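Local coordinates for uncharacterized metalloprotein (Deinococcus radiodurans, PDB 3GG7), which is of uncharacterised function but binds manganese and, as a TatD-type member of the metal-dependent hydrolases, probably cleaves ester bonds, at residues R111-E114 and G118-L121; R127-V132 and H148-S153; N134-N139 and G143-H148; R159-G164 and R188-T193. One frame throughout, in Å; residues are numbered along the deposited sequence.

Contact 1. Residues R111-E114 and G118-L121; sequences RRCE and GRIL
Cys113 reaches across to two residues of the strand through its sulfur. SG of Cys113 lies 3.8 Å from CD2 of Leu121 and 3.9 Å from CG of Arg119, so one small, polarisable atom rests on a leucine methyl and on the aliphatic root of an arginine. Beside this packing runs a backbone hydrogen bond: N of Gly118 donates to O of Cys113 at 2.8 Å, giving a carbonyl in the last turns of the helix a partner beyond its end. Gly118 has a phi of 93°, at which a CB would collide with the preceding carbonyl oxygen; glycine therefore suits the turn. Arg119 leaves the sulfur through a bend at chi2 (-68°), which folds its head back over the turn, and NH1 of Arg119 donates to O of Gly118 at 2.9 Å. That oxygen lies in the guanidinium plane, whereas NH1 stands well above the carbonyl plane. Farther out, NH1 also binds the carbonyl of His116, its strongest partner, and NH2 that of Leu78. A leucine in place of Arg119 would probably leave these three carbonyls without the guanidinium N-H groups that bind them and the turn less firmly pinned. The contact closes the helix-to-strand turn of the beta-alpha-beta crossover 83-88, 99-115, 119-124. Its chemistry implies a division of labour: apolar packing seats the helix on the strand, while an arginine gathers backbone oxygens in the loops at the strand's beginning.

Contact 2. Residues R127-V132 and H148-S153; sequences RAESEV and HWYSGS
Glu129 packs by its aliphatic part against the loop after strand 143-148: CG of Glu129 lies 3.6 Å from CE1 of Tyr150, and the carboxylate is turned 71° from the ring plane. The carboxylate also lies over Gly152, with CD of Glu129 3.5 Å from CA of Gly152. A CB on Gly152 would clash with CG of Glu129, so glycine fits this place.

A water makes the polar link, donating to OE2 of Glu129 at 2.6 Å and accepting from N of Ser151 at 3.0 Å.

Bonds within each segment fix the two partners. The bend of Glu129 at chi2 (86°) returns OE2 to N of Arg127, which donates at 3.2 Å from above the carboxylate plane. Tyr150 is anchored by OH, which donates to O of Ser153 at 2.7 Å on an in-plane lone pair; N of Gly152 sits above one ring face, toward its rim. Replacing Glu129 by alanine is likely to strand the bridging water and leave the N-H of Arg127 without this acceptor.

About 8 Å from the side chain of His124, predicted to bind a second metal, the buried acid side chain receives two donors, which would probably favour ionisation although Glu156 lies beside it.

Contact 3. Residues N134-N139 and G143-H148; sequences NCLEAN and GTPILH
The pyrrolidine ring of Pro145 is the ring that meets the helix, and Leu136 comes at its CB corner with both methyls. CD1 of Leu136 lies 3.7 Å from CB of Pro145, and CD2 of Leu136 is 3.9 Å from the same carbon, the two side chains crossing at a slant. CD1 also approaches the second ring carbon, CG of Pro145, at 4.0 Å. A planar group, the amide of Asn139, binds within its own segment: ND2 of Asn139 donates to O of Cys135 at 2.8 Å. The bond is nearly straight (172°) and the oxygen lies in the amide plane, so the side chain supplies a donor to the last turn of the helix, where carbonyls run short of backbone partners. At the strand's end the imidazole of His148, predicted to bind a second metal, stacks on the ring of His7, a manganese ligand.

Leu136 holds CG beside its backbone N (chi1 -70°), from where CD1 reaches a second residue more loosely, CD2 of Leu147 at 4.4 Å. A branched leucine suits this spot because its two methyls can both rest on one proline carbon. Proline in turn offers a compact apolar surface; having no N-H, it joins the strand next door by its carbonyl, bonded to Trp166.

In this beta-alpha-beta unit of the TIM-barrel fold, helix 129-138 thus lies against strand 143-148. Ile123 of strand 119-124 and Cys165, just ahead of strand 166-169, pack against both Leu136 and Pro145, and Cys135 turns to Phe106 and Leu110 of helix 99-115.

Contact 4. Residues R159-G164 and R188-T193; sequences RAISLG and RDRVLT
Arg190 extends its guanidinium edge-on to the end of a helix, where Ile161 presents its carbonyl oxygen. NH1 of Arg190 donates to O of Ile161 at 2.9 Å. The bond is almost straight (175°), and the geometry is good in both planes: the oxygen lies in the guanidinium plane, and NH1 comes in the carbonyl plane, on a lone pair. The other amino nitrogen passes the isoleucine side chain, NH2 of Arg190 standing 3.3 Å from CG2 of Ile161. With CG2 anti to the backbone N of Ile161 and CG1 beside that N, the short branch faces the arginine. NH1 of Arg190 also approaches CA of Gly164 at 3.5 Å, obliquely.

A bend at chi3 (-103°) in the otherwise extended Arg190 turns its head to this target. O of Ile161 is gripped twice, since N of Gly164 donates to it as well, at 2.9 Å. Gly164, with a phi of 85°, ends the helix in a Schellman motif; its missing side chain suits the positive phi, at which a CB would meet the preceding carbonyl. Arginine suits the other side because its several N-H groups can serve diverging acceptors: NH1 binds the carbonyl of Cys165 too.

Helix 154-162 and the turn after it are thereby tied to Arg190. Strand 191-193 runs parallel to 166-169, whose Phe167 packs against Ile161, and helix 227-243 adjoins the arginine, Arg240 touching Arg190.

From the N terminus, contact 1 comes first, closing the short turn between helix 99-115 and strand 119-124. The chain then enters helix 129-138, which serves contacts 2 and 3. Contact 3 closes the tight return from that helix into strand 143-148 and falls within the longer span bracketed by contact 2, whose loop follows the strand; the two share His148. Contact 4 follows in series, from helix 154-162 to residues 188-193, closing the span that holds strand 166-169 and helices 171-174 and 177-185. Contacts 1 and 3 meet where strands 119-124 and 143-148 pair, and Arg159 links contact 4 to Glu137 and Asn134 of contact 3.

Contact 1. Residues R111-E114 and G118-L121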
loop_
_atom_site.group_PDB
_atom_site.type_symbol
_atom_site.label_atom_id
_atom_site.label_comp_id
_atom_site.label_asym_id
_atom_site.label_seq_id
_atom_site.Cartn_x
_atom_site.Cartn_y
_atom_site.Cartn_z
ATOM N N ARG A 111 17.159 -1.916 2.317
ATOM C CA ARG A 111 18.418 -2.562 1.976
ATOM C C ARG A 111 18.237 -4.048 1.622
ATOM O O ARG A 111 18.806 -4.519 0.631
ATOM C CB ARG A 111 19.433 -2.363 3.095
ATOM C CG ARG A 111 19.884 -0.915 3.241
ATOM C CD ARG A 111 21.256 -0.835 3.885
ATOM N NE ARG A 111 21.517 0.442 4.550
ATOM C CZ ARG A 111 21.677 1.622 3.941
ATOM N NH1 ARG A 111 21.578 1.749 2.613
ATOM N NH2 ARG A 111 21.932 2.703 4.677
ATOM N N ARG A 112 17.406 -4.770 2.385
ATOM C CA ARG A 112 17.150 -6.186 2.101
ATOM C C ARG A 112 16.404 -6.328 0.786
ATOM O O ARG A 112 16.687 -7.238 0.004
ATOM C CB ARG A 112 16.371 -6.860 3.224
ATOM C CG ARG A 112 17.063 -6.805 4.585
ATOM C CD ARG A 112 18.330 -7.647 4.648
ATOM N NE ARG A 112 19.486 -7.006 4.017
ATOM C CZ ARG A 112 20.196 -5.998 4.532
ATOM N NH1 ARG A 112 21.232 -5.512 3.849
ATOM N NH2 ARG A 112 19.886 -5.455 5.708
ATOM N N CYS A 113 15.485 -5.402 0.494
ATOM C CA CYS A 113 14.801 -5.414 -0.797
ATOM C C CYS A 113 15.827 -5.273 -1.924
ATOM O O CYS A 113 15.799 -6.026 -2.880
ATOM C CB CYS A 113 13.769 -4.316 -0.907
ATOM S SG CYS A 113 12.268 -4.659 0.080
ATOM N N GLU A 114 16.756 -4.338 -1.770
ATOM C CA GLU A 114 17.817 -4.170 -2.781
ATOM C C GLU A 114 18.625 -5.461 -2.948
ATOM O O GLU A 114 18.870 -5.909 -4.092
ATOM C CB GLU A 114 18.734 -3.003 -2.425
ATOM C CG GLU A 114 19.824 -2.788 -3.458
ATOM C CD GLU A 114 20.717 -1.607 -3.173
ATOM O OE1 GLU A 114 20.269 -0.610 -2.542
ATOM O OE2 GLU A 114 21.882 -1.673 -3.627
ATOM N N GLY A 118 15.149 -6.137 -5.600
ATOM C CA GLY A 118 14.089 -5.132 -5.680
ATOM C C GLY A 118 12.715 -5.748 -5.477
ATOM O O GLY A 118 12.481 -6.902 -5.818
ATOM N N ARG A 119 11.815 -4.963 -4.897
ATOM C CA ARG A 119 10.426 -5.386 -4.667
ATOM C C ARG A 119 9.462 -4.243 -4.969
ATOM O O ARG A 119 9.863 -3.064 -5.039
ATOM C CB ARG A 119 10.237 -5.820 -3.190
ATOM C CG ARG A 119 11.022 -7.059 -2.770
ATOM C CD ARG A 119 10.478 -8.285 -3.474
ATOM N NE ARG A 119 11.064 -9.545 -3.049
ATOM C CZ ARG A 119 12.179 -10.073 -3.548
ATOM N NH1 ARG A 119 12.926 -9.400 -4.423
ATOM N NH2 ARG A 119 12.604 -11.252 -3.119
ATOM N N ILE A 120 8.194 -4.589 -5.127
ATOM C CA ILE A 120 7.104 -3.632 -5.221
ATOM C C ILE A 120 6.708 -3.324 -3.775
ATOM O O ILE A 120 6.379 -4.238 -3.015
ATOM C CB ILE A 120 5.930 -4.213 -6.012
ATOM C CG1 ILE A 120 6.318 -4.409 -7.486
ATOM C CG2 ILE A 120 4.698 -3.329 -5.861
ATOM C CD1 ILE A 120 5.349 -5.331 -8.242
ATOM N N LEU A 121 6.778 -2.055 -3.385
ATOM C CA LEU A 121 6.628 -1.636 -1.985
ATOM C C LEU A 121 5.324 -0.860 -1.830
ATOM O O LEU A 121 5.051 0.071 -2.608
ATOM C CB LEU A 121 7.780 -0.712 -1.585
ATOM C CG LEU A 121 9.157 -1.089 -2.125
ATOM C CD1 LEU A 121 10.114 0.048 -1.846
ATOM C CD2 LEU A 121 9.630 -2.370 -1.520
#

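Contact 2. Residues R127-V132 and H148-S153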
loop_
_atom_site.group_PDB
_atom_site.type_symbol
_atom_site.label_atom_id
_atom_site.label_comp_id
_atom_site.label_asym_id
_atom_site.label_seq_id
_atom_site.Cartn_x
_atom_site.Cartn_y
_atom_site.Cartn_z
ATOM N N ARG A 127 2.543 11.910 7.854
ATOM C CA ARG A 127 3.308 12.895 8.628
ATOM C C ARG A 127 4.831 12.726 8.575
ATOM O O ARG A 127 5.548 13.266 9.411
ATOM C CB ARG A 127 2.770 12.975 10.073
ATOM C CG ARG A 127 1.317 13.375 10.155
ATOM C CD ARG A 127 0.764 13.056 11.509
ATOM N NE ARG A 127 -0.538 13.667 11.752
ATOM C CZ ARG A 127 -1.313 13.384 12.789
ATOM N NH1 ARG A 127 -0.930 12.482 13.681
ATOM N NH2 ARG A 127 -2.489 14.002 12.932
ATOM N N ALA A 128 5.317 12.000 7.575
ATOM C CA ALA A 128 6.719 11.677 7.408
ATOM C C ALA A 128 7.087 11.564 5.932
ATOM O O ALA A 128 7.997 10.853 5.560
ATOM C CB ALA A 128 7.038 10.380 8.147
ATOM N N GLU A 129 6.377 12.320 5.095
ATOM C CA GLU A 129 6.505 12.181 3.667
ATOM C C GLU A 129 7.922 12.541 3.205
ATOM O O GLU A 129 8.537 11.781 2.431
ATOM C CB GLU A 129 5.418 13.003 2.956
ATOM C CG GLU A 129 3.977 12.560 3.260
ATOM C CD GLU A 129 3.355 13.179 4.510
ATOM O OE1 GLU A 129 4.060 13.992 5.154
ATOM O OE2 GLU A 129 2.176 12.842 4.847
ATOM N N SER A 130 8.444 13.682 3.673
ATOM C CA SER A 130 9.791 14.079 3.282
ATOM C C SER A 130 10.851 13.072 3.725
ATOM O O SER A 130 11.801 12.802 2.994
ATOM C CB SER A 130 10.108 15.474 3.834
ATOM O OG SER A 130 9.454 16.462 3.048
ATOM N N GLU A 131 10.656 12.473 4.907
ATOM C CA GLU A 131 11.623 11.509 5.421
ATOM C C GLU A 131 11.547 10.205 4.638
ATOM O O GLU A 131 12.559 9.603 4.332
ATOM C CB GLU A 131 11.418 11.250 6.917
ATOM C CG GLU A 131 11.718 12.469 7.833
ATOM C CD GLU A 131 10.758 13.634 7.673
ATOM O OE1 GLU A 131 9.523 13.419 7.597
ATOM O OE2 GLU A 131 11.250 14.805 7.633
ATOM N N VAL A 132 10.334 9.789 4.298
ATOM C CA VAL A 132 10.172 8.603 3.436
ATOM C C VAL A 132 10.870 8.821 2.084
ATOM O O VAL A 132 11.606 7.962 1.609
ATOM C CB VAL A 132 8.691 8.200 3.271
ATOM C CG1 VAL A 132 8.519 7.209 2.100
ATOM C CG2 VAL A 132 8.177 7.586 4.594
ATOM N N HIS A 148 1.070 4.685 -0.390
ATOM C CA HIS A 148 -0.312 4.346 -0.070
ATOM C C HIS A 148 -0.949 5.483 0.751
ATOM O O HIS A 148 -0.328 6.027 1.665
ATOM C CB HIS A 148 -0.339 2.985 0.645
ATOM C CG HIS A 148 -0.985 3.003 1.992
ATOM N ND1 HIS A 148 -2.351 3.050 2.162
ATOM C CD2 HIS A 148 -0.451 2.938 3.236
ATOM C CE1 HIS A 148 -2.626 3.044 3.458
ATOM N NE2 HIS A 148 -1.490 2.985 4.126
ATOM N N TRP A 149 -2.157 5.872 0.353
ATOM C CA TRP A 149 -2.927 6.939 1.006
ATOM C C TRP A 149 -2.057 8.168 1.302
ATOM O O TRP A 149 -1.946 8.617 2.451
ATOM C CB TRP A 149 -3.576 6.404 2.288
ATOM C CG TRP A 149 -4.677 7.268 2.885
ATOM C CD1 TRP A 149 -4.973 8.587 2.602
ATOM C CD2 TRP A 149 -5.616 6.859 3.890
ATOM N NE1 TRP A 149 -6.023 9.006 3.379
ATOM C CE2 TRP A 149 -6.436 7.974 4.178
ATOM C CE3 TRP A 149 -5.831 5.654 4.589
ATOM C CZ2 TRP A 149 -7.463 7.920 5.120
ATOM C CZ3 TRP A 149 -6.846 5.607 5.532
ATOM C CH2 TRP A 149 -7.654 6.735 5.785
ATOM N N TYR A 150 -1.434 8.690 0.260
ATOM C CA TYR A 150 -0.595 9.871 0.386
ATOM C C TYR A 150 -1.414 11.078 0.876
ATOM O O TYR A 150 -2.473 11.382 0.334
ATOM C CB TYR A 150 0.099 10.168 -0.944
ATOM C CG TYR A 150 0.988 11.366 -0.858
ATOM C CD1 TYR A 150 2.282 11.257 -0.392
ATOM C CD2 TYR A 150 0.482 12.652 -1.157
ATOM C CE1 TYR A 150 3.101 12.405 -0.249
ATOM C CE2 TYR A 150 1.276 13.771 -1.022
ATOM C CZ TYR A 150 2.571 13.646 -0.568
ATOM O OH TYR A 150 3.355 14.767 -0.426
ATOM N N SER A 151 -0.922 11.747 1.923
ATOM C CA SER A 151 -1.645 12.872 2.534
ATOM C C SER A 151 -0.717 14.042 2.858
ATOM O O SER A 151 -1.043 14.882 3.711
ATOM C CB SER A 151 -2.413 12.420 3.784
ATOM O OG SER A 151 -1.555 12.114 4.864
ATOM N N GLY A 152 0.426 14.093 2.191
ATOM C CA GLY A 152 1.391 15.166 2.369
ATOM C C GLY A 152 1.074 16.336 1.459
ATOM O O GLY A 152 -0.023 16.434 0.897
ATOM N N SER A 153 2.044 17.229 1.323
ATOM C CA SER A 153 1.854 18.460 0.555
ATOM C C SER A 153 1.974 18.193 -0.928
ATOM O O SER A 153 2.506 17.175 -1.350
ATOM C CB SER A 153 2.936 19.464 0.931
ATOM O OG SER A 153 4.207 19.003 0.528
HETATM O O HOH W 1 1.326 10.699 3.549
#

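Contact 3. Residues N134-N139 and G143-H148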
loop_
_atom_site.group_PDB
_atom_site.type_symbol
_atom_site.label_atom_id
_atom_site.label_comp_id
_atom_site.label_asym_id
_atom_site.label_seq_id
_atom_site.Cartn_x
_atom_site.Cartn_y
_atom_site.Cartn_z
ATOM N N ASN A 134 13.348 10.871 1.415
ATOM C CA ASN A 134 14.810 10.856 1.625
ATOM C C ASN A 134 15.316 9.415 1.635
ATOM O O ASN A 134 16.334 9.072 1.008
ATOM C CB ASN A 134 15.203 11.590 2.919
ATOM C CG ASN A 134 14.994 13.095 2.820
ATOM O OD1 ASN A 134 14.908 13.631 1.731
ATOM N ND2 ASN A 134 14.868 13.760 3.959
ATOM N N CYS A 135 14.564 8.533 2.297
ATOM C CA CYS A 135 14.961 7.114 2.369
ATOM C C CYS A 135 14.917 6.459 1.004
ATOM O O CYS A 135 15.780 5.676 0.684
ATOM C CB CYS A 135 14.067 6.315 3.347
ATOM S SG CYS A 135 14.253 6.744 5.081
ATOM N N LEU A 136 13.883 6.747 0.226
ATOM C CA LEU A 136 13.736 6.149 -1.095
ATOM C C LEU A 136 14.825 6.682 -2.024
ATOM O O LEU A 136 15.373 5.928 -2.825
ATOM C CB LEU A 136 12.371 6.448 -1.688
ATOM C CG LEU A 136 11.212 5.732 -0.991
ATOM C CD1 LEU A 136 9.882 6.207 -1.548
ATOM C CD2 LEU A 136 11.353 4.219 -1.117
ATOM N N GLU A 137 15.109 7.973 -1.916
ATOM C CA GLU A 137 16.169 8.571 -2.753
ATOM C C GLU A 137 17.525 7.935 -2.447
ATOM O O GLU A 137 18.352 7.755 -3.349
ATOM C CB GLU A 137 16.247 10.074 -2.560
ATOM C CG GLU A 137 17.192 10.703 -3.561
ATOM C CD GLU A 137 17.016 12.187 -3.703
ATOM O OE1 GLU A 137 17.519 12.723 -4.715
ATOM O OE2 GLU A 137 16.393 12.813 -2.825
ATOM N N ALA A 138 17.748 7.585 -1.184
ATOM C CA ALA A 138 18.995 6.975 -0.736
ATOM C C ALA A 138 19.101 5.491 -1.095
ATOM O O ALA A 138 20.189 4.907 -1.056
ATOM C CB ALA A 138 19.147 7.158 0.765
ATOM N N ASN A 139 17.961 4.887 -1.437
ATOM C CA ASN A 139 17.872 3.462 -1.724
ATOM C C ASN A 139 17.071 3.213 -2.999
ATOM O O ASN A 139 16.046 2.538 -2.946
ATOM C CB ASN A 139 17.147 2.754 -0.554
ATOM C CG ASN A 139 17.937 2.773 0.734
ATOM O OD1 ASN A 139 18.768 1.894 0.971
ATOM N ND2 ASN A 139 17.671 3.761 1.590
ATOM N N GLY A 143 13.425 -1.003 -5.223
ATOM C CA GLY A 143 12.359 -1.416 -6.109
ATOM C C GLY A 143 11.434 -0.278 -6.463
ATOM O O GLY A 143 11.877 0.871 -6.591
ATOM N N THR A 144 10.154 -0.591 -6.662
ATOM C CA THR A 144 9.152 0.379 -7.110
ATOM C C THR A 144 8.292 0.798 -5.932
ATOM O O THR A 144 7.562 -0.039 -5.386
ATOM C CB THR A 144 8.241 -0.188 -8.224
ATOM O OG1 THR A 144 9.068 -0.595 -9.315
ATOM C CG2 THR A 144 7.198 0.874 -8.702
ATOM N N PRO A 145 8.384 2.065 -5.506
ATOM C CA PRO A 145 7.656 2.493 -4.318
ATOM C C PRO A 145 6.271 2.985 -4.627
ATOM O O PRO A 145 6.085 3.884 -5.459
ATOM C CB PRO A 145 8.511 3.644 -3.772
ATOM C CG PRO A 145 9.255 4.197 -4.954
ATOM C CD PRO A 145 9.307 3.108 -6.003
ATOM N N ILE A 146 5.273 2.417 -3.963
ATOM C CA ILE A 146 3.927 2.933 -4.040
ATOM C C ILE A 146 3.615 3.649 -2.746
ATOM O O ILE A 146 3.667 3.042 -1.665
ATOM C CB ILE A 146 2.886 1.798 -4.184
ATOM C CG1 ILE A 146 3.240 0.872 -5.345
ATOM C CG2 ILE A 146 1.504 2.402 -4.374
ATOM C CD1 ILE A 146 2.446 -0.477 -5.309
ATOM N N LEU A 147 3.260 4.919 -2.833
ATOM C CA LEU A 147 2.862 5.635 -1.658
ATOM C C LEU A 147 1.388 5.415 -1.456
ATOM O O LEU A 147 0.540 5.869 -2.226
ATOM C CB LEU A 147 3.219 7.129 -1.784
ATOM C CG LEU A 147 4.709 7.349 -1.977
ATOM C CD1 LEU A 147 4.955 8.858 -2.018
ATOM C CD2 LEU A 147 5.526 6.727 -0.881
ATOM N N HIS A 148 1.070 4.685 -0.390
ATOM C CA HIS A 148 -0.312 4.346 -0.070
ATOM C C HIS A 148 -0.949 5.483 0.751
ATOM O O HIS A 148 -0.328 6.027 1.665
ATOM C CB HIS A 148 -0.339 2.985 0.645
ATOM C CG HIS A 148 -0.985 3.003 1.992
ATOM N ND1 HIS A 148 -2.351 3.050 2.162
ATOM C CD2 HIS A 148 -0.451 2.938 3.236
ATOM C CE1 HIS A 148 -2.626 3.044 3.458
ATOM N NE2 HIS A 148 -1.490 2.985 4.126
#

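Contact 4. Residues R159-G164 and R188-T193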
loop_
_atom_site.group_PDB
_atom_site.type_symbol
_atom_site.label_atom_id
_atom_site.label_comp_id
_atom_site.label_asym_id
_atom_site.label_seq_id
_atom_site.Cartn_x
_atom_site.Cartn_y
_atom_site.Cartn_z
ATOM N N ARG A 159 7.822 16.016 -5.715
ATOM C CA ARG A 159 9.096 15.338 -5.501
ATOM C C ARG A 159 8.963 13.806 -5.596
ATOM O O ARG A 159 9.816 13.129 -6.180
ATOM C CB ARG A 159 9.697 15.705 -4.140
ATOM C CG ARG A 159 11.040 15.093 -3.888
ATOM C CD ARG A 159 11.611 15.429 -2.506
ATOM N NE ARG A 159 12.801 14.634 -2.272
ATOM C CZ ARG A 159 13.255 14.251 -1.073
ATOM N NH1 ARG A 159 12.611 14.566 0.041
ATOM N NH2 ARG A 159 14.343 13.519 -1.015
ATOM N N ALA A 160 7.923 13.262 -4.975
ATOM C CA ALA A 160 7.694 11.825 -5.068
ATOM C C ALA A 160 7.561 11.362 -6.523
ATOM O O ALA A 160 8.128 10.349 -6.921
ATOM C CB ALA A 160 6.447 11.476 -4.287
ATOM N N ILE A 161 6.798 12.119 -7.304
ATOM C CA ILE A 161 6.637 11.790 -8.724
ATOM C C ILE A 161 8.010 11.751 -9.403
ATOM O O ILE A 161 8.354 10.788 -10.094
ATOM C CB ILE A 161 5.710 12.778 -9.406
ATOM C CG1 ILE A 161 4.280 12.615 -8.891
ATOM C CG2 ILE A 161 5.744 12.565 -10.935
ATOM C CD1 ILE A 161 3.403 13.823 -9.117
ATOM N N SER A 162 8.815 12.776 -9.138
ATOM C CA SER A 162 10.180 12.867 -9.679
ATOM C C SER A 162 11.097 11.696 -9.303
ATOM O O SER A 162 11.991 11.315 -10.070
ATOM C CB SER A 162 10.799 14.208 -9.245
ATOM O OG SER A 162 11.366 14.130 -7.940
ATOM N N LEU A 163 10.878 11.122 -8.118
ATOM C CA LEU A 163 11.615 9.968 -7.631
ATOM C C LEU A 163 11.071 8.617 -8.143
ATOM O O LEU A 163 11.578 7.549 -7.762
ATOM C CB LEU A 163 11.622 9.957 -6.094
ATOM C CG LEU A 163 12.524 11.034 -5.478
ATOM C CD1 LEU A 163 12.198 11.214 -4.002
ATOM C CD2 LEU A 163 13.996 10.682 -5.672
ATOM N N GLY A 164 10.050 8.657 -8.986
ATOM C CA GLY A 164 9.494 7.439 -9.576
ATOM C C GLY A 164 8.457 6.731 -8.721
ATOM O O GLY A 164 8.202 5.523 -8.921
ATOM N N ARG A 188 -1.567 9.722 -14.532
ATOM C CA ARG A 188 -2.625 8.711 -14.477
ATOM C C ARG A 188 -2.085 7.313 -14.641
ATOM O O ARG A 188 -2.733 6.370 -14.178
ATOM C CB ARG A 188 -3.712 8.969 -15.529
ATOM C CG ARG A 188 -4.495 10.223 -15.251
ATOM C CD ARG A 188 -5.658 10.382 -16.194
ATOM N NE ARG A 188 -6.330 11.667 -16.009
ATOM C CZ ARG A 188 -7.333 12.096 -16.773
ATOM N NH1 ARG A 188 -7.780 11.358 -17.790
ATOM N NH2 ARG A 188 -7.896 13.268 -16.512
ATOM N N ASP A 189 -0.930 7.170 -15.290
ATOM C CA ASP A 189 -0.304 5.856 -15.496
ATOM C C ASP A 189 0.450 5.332 -14.259
ATOM O O ASP A 189 1.080 4.274 -14.332
ATOM C CB ASP A 189 0.560 5.811 -16.788
ATOM C CG ASP A 189 1.673 6.827 -16.821
ATOM O OD1 ASP A 189 1.902 7.536 -15.820
ATOM O OD2 ASP A 189 2.363 6.893 -17.878
ATOM N N ARG A 190 0.354 6.059 -13.140
ATOM C CA ARG A 190 0.945 5.601 -11.865
ATOM C C ARG A 190 -0.064 5.587 -10.714
ATOM O O ARG A 190 0.331 5.519 -9.535
ATOM C CB ARG A 190 2.141 6.474 -11.507
ATOM C CG ARG A 190 3.389 6.169 -12.361
ATOM C CD ARG A 190 4.650 6.802 -11.786
ATOM N NE ARG A 190 5.050 7.988 -12.520
ATOM C CZ ARG A 190 5.914 8.890 -12.071
ATOM N NH1 ARG A 190 6.495 8.752 -10.870
ATOM N NH2 ARG A 190 6.209 9.934 -12.842
ATOM N N VAL A 191 -1.352 5.603 -11.043
ATOM C CA VAL A 191 -2.431 5.603 -10.064
ATOM C C VAL A 191 -3.064 4.214 -9.933
ATOM O O VAL A 191 -3.456 3.592 -10.917
ATOM C CB VAL A 191 -3.472 6.677 -10.383
ATOM C CG1 VAL A 191 -4.647 6.642 -9.406
ATOM C CG2 VAL A 191 -2.790 8.036 -10.293
ATOM N N LEU A 192 -3.104 3.731 -8.690
ATOM C CA LEU A 192 -3.774 2.481 -8.327
ATOM C C LEU A 192 -4.854 2.843 -7.330
ATOM O O LEU A 192 -4.825 3.909 -6.709
ATOM C CB LEU A 192 -2.758 1.515 -7.673
ATOM C CG LEU A 192 -1.518 1.220 -8.508
ATOM C CD1 LEU A 192 -0.513 0.449 -7.695
ATOM C CD2 LEU A 192 -1.875 0.495 -9.824
ATOM N N THR A 193 -5.800 1.931 -7.138
ATOM C CA THR A 193 -6.897 2.114 -6.200
ATOM C C THR A 193 -6.684 1.208 -4.976
ATOM O O THR A 193 -6.142 0.135 -5.115
ATOM C CB THR A 193 -8.246 1.794 -6.874
ATOM O OG1 THR A 193 -8.162 0.562 -7.590
ATOM C CG2 THR A 193 -8.653 2.903 -7.872
#